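Local atomic coordinates of HpcH/HpaI aldolase (Desulfitobacterium hafniense, PDB entry 3QZ6), a protein that belongs to the HpcH/HpaI aldolase family and folds as a TIM barrel, here paired with a second copy of itself. Residues Y40-C45 against M232-G237. Residues are numbered along the deposited sequence; the frame is centred on the assembly and turned at random.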
loop_
_atom_site.group_PDB
_atom_site.type_symbol
_atom_site.label_atom_id
_atom_site.label_comp_id
_atom_site.label_asym_id
_atom_site.label_seq_id
_atom_site.Cartn_x
_atom_site.Cartn_y
_atom_site.Cartn_z
ATOM N N TYR A 40 5.666 3.476 -15.281
ATOM C CA TYR A 40 5.168 2.109 -15.388
ATOM C C TYR A 40 5.288 1.402 -14.044
ATOM O O TYR A 40 5.894 1.919 -13.107
ATOM C CB TYR A 40 5.950 1.328 -16.459
ATOM C CG TYR A 40 7.384 1.006 -16.065
ATOM C CD1 TYR A 40 7.722 -0.237 -15.521
ATOM C CD2 TYR A 40 8.399 1.946 -16.232
ATOM C CE1 TYR A 40 9.027 -0.529 -15.150
ATOM C CE2 TYR A 40 9.699 1.663 -15.864
ATOM C CZ TYR A 40 10.011 0.424 -15.327
ATOM O OH TYR A 40 11.309 0.149 -14.968
ATOM N N PHE A 41 4.681 0.228 -13.937
ATOM C CA PHE A 41 4.961 -0.639 -12.809
ATOM C C PHE A 41 4.845 -2.071 -13.270
ATOM O O PHE A 41 4.273 -2.352 -14.327
ATOM C CB PHE A 41 4.033 -0.357 -11.610
ATOM C CG PHE A 41 2.575 -0.557 -11.907
ATOM C CD1 PHE A 41 1.980 -1.799 -11.725
ATOM C CD2 PHE A 41 1.796 0.502 -12.357
ATOM C CE1 PHE A 41 0.631 -1.982 -11.984
ATOM C CE2 PHE A 41 0.451 0.337 -12.624
ATOM C CZ PHE A 41 -0.145 -0.900 -12.428
ATOM N N ILE A 42 5.409 -2.981 -12.488
ATOM C CA ILE A 42 5.465 -4.366 -12.907
ATOM C C ILE A 42 4.723 -5.214 -11.905
ATOM O O ILE A 42 5.077 -5.247 -10.729
ATOM C CB ILE A 42 6.916 -4.865 -13.024
ATOM C CG1 ILE A 42 7.747 -3.893 -13.878
ATOM C CG2 ILE A 42 6.945 -6.293 -13.591
ATOM C CD1 ILE A 42 9.093 -4.465 -14.316
ATOM N N VAL A 43 3.677 -5.885 -12.368
ATOM C CA VAL A 43 2.912 -6.756 -11.493
ATOM C C VAL A 43 3.689 -8.058 -11.321
ATOM O O VAL A 43 4.065 -8.691 -12.309
ATOM C CB VAL A 43 1.514 -7.050 -12.070
ATOM C CG1 VAL A 43 0.740 -7.988 -11.133
ATOM C CG2 VAL A 43 0.743 -5.725 -12.282
ATOM N N ASP A 44 3.936 -8.453 -10.076
ATOM C CA ASP A 44 4.718 -9.662 -9.818
ATOM C C ASP A 44 3.852 -10.925 -9.798
ATOM O O ASP A 44 3.366 -11.322 -8.745
ATOM C CB ASP A 44 5.464 -9.543 -8.494
ATOM C CG ASP A 44 6.652 -10.502 -8.411
ATOM O OD1 ASP A 44 6.707 -11.431 -9.240
ATOM O OD2 ASP A 44 7.517 -10.326 -7.528
ATOM N N CYS A 45 3.656 -11.556 -10.955
ATOM C CA CYS A 45 2.904 -12.808 -11.000
ATOM C C CYS A 45 3.810 -14.013 -10.810
ATOM O O CYS A 45 3.353 -15.153 -10.817
ATOM C CB CYS A 45 2.140 -12.968 -12.322
ATOM S SG CYS A 45 0.644 -11.975 -12.422
HETATM N N MSE A 232 15.646 1.967 -18.638
HETATM C CA MSE A 232 14.606 1.290 -17.863
HETATM C C MSE A 232 14.994 1.228 -16.395
HETATM O O MSE A 232 15.732 0.339 -15.975
HETATM C CB MSE A 232 14.348 -0.125 -18.389
HETATM C CG MSE A 232 13.443 -0.189 -19.602
HETATM SE SE MSE A 232 11.597 0.357 -19.215
HETATM C CE MSE A 232 11.031 -1.139 -18.092
ATOM N N LEU A 233 14.492 2.175 -15.611
ATOM C CA LEU A 233 14.880 2.269 -14.212
ATOM C C LEU A 233 13.765 1.722 -13.337
ATOM O O LEU A 233 12.651 2.233 -13.363
ATOM C CB LEU A 233 15.175 3.724 -13.848
ATOM C CG LEU A 233 16.139 4.413 -14.819
ATOM C CD1 LEU A 233 16.282 5.898 -14.484
ATOM C CD2 LEU A 233 17.498 3.712 -14.822
ATOM N N LEU A 234 14.084 0.687 -12.564
ATOM C CA LEU A 234 13.110 -0.011 -11.735
ATOM C C LEU A 234 13.534 0.083 -10.273
ATOM O O LEU A 234 14.545 -0.491 -9.879
ATOM C CB LEU A 234 13.048 -1.482 -12.152
ATOM C CG LEU A 234 12.003 -2.329 -11.423
ATOM C CD1 LEU A 234 10.619 -1.770 -11.689
ATOM C CD2 LEU A 234 12.082 -3.798 -11.866
ATOM N N TRP A 235 12.760 0.800 -9.468
ATOM C CA TRP A 235 13.165 1.083 -8.089
ATOM C C TRP A 235 12.149 0.591 -7.068
ATOM O O TRP A 235 10.976 0.971 -7.109
ATOM C CB TRP A 235 13.407 2.589 -7.893
ATOM C CG TRP A 235 13.500 2.969 -6.443
ATOM C CD1 TRP A 235 14.518 2.674 -5.580
ATOM C CD2 TRP A 235 12.531 3.698 -5.683
ATOM N NE1 TRP A 235 14.233 3.167 -4.328
ATOM C CE2 TRP A 235 13.021 3.801 -4.369
ATOM C CE3 TRP A 235 11.296 4.271 -5.987
ATOM C CZ2 TRP A 235 12.313 4.449 -3.362
ATOM C CZ3 TRP A 235 10.600 4.917 -4.981
ATOM C CH2 TRP A 235 11.113 5.007 -3.694
ATOM N N SER A 236 12.606 -0.264 -6.163
ATOM C CA SER A 236 11.818 -0.664 -4.992
ATOM C C SER A 236 10.445 -1.246 -5.350
ATOM O O SER A 236 10.293 -1.943 -6.361
ATOM C CB SER A 236 11.677 0.523 -4.023
ATOM O OG SER A 236 11.162 0.105 -2.768
ATOM N N GLY A 237 9.440 -0.969 -4.526
ATOM C CA GLY A 237 8.123 -1.549 -4.755
ATOM C C GLY A 237 7.151 -1.180 -3.652
ATOM O O GLY A 237 7.558 -0.609 -2.641
#
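Tyr-40, at the start of the second strand of a TIM barrel, points into the barrel interior and meets Met-232, Leu-233 and Leu-234 on the eighth. The two strands are not sheet neighbours: strand 16-21 stands between them, and their axes come no closer than 8.8 Å, at 61° to each other, so side chains carry most of the contact. The tight part surrounds the phenol. Selenomethionine Met-232, its chain bent at chi2 and chi3, lays CE over one face of the ring, 3.3 Å from Tyr-40 CZ. Met-232 SE lies obliquely, 4.6 Å from the centroid of the Tyr-40 ring, completing a Met-aromatic contact. Tyr-40 CG lies between the backbone N and the carbonyl carbon (chi1 70°), and the ring runs on toward strand 232-237, where Tyr-40 OH lies 3.0 Å from Leu-233 O. Leu-234 crosses the phenol at about a right angle, with CB 3.7 Å from Tyr-40 OH. Ile-42, whose CG1 sits at the ring edge in its plane, meets Leu-234 more lightly through its end methyl. Beyond it the contact thins out, although the residues remain largely buried: Asp-44 turns to Arg-72 in a salt bridge and to Asn-22 in a hydrogen bond, while Trp-235 stacks on Tyr-245 of the second subunit. Met-20 of strand 16-21 touches both Ile-42 and Leu-234, joining the apolar filling of the barrel to the intervening strand. At the looser end of that filling, Ile-42 CD1 rests 3.9 Å from Leu-234 CD2, with Leu-234 CD1 only slightly farther away at 4.1 Å from Ile-42 CD1.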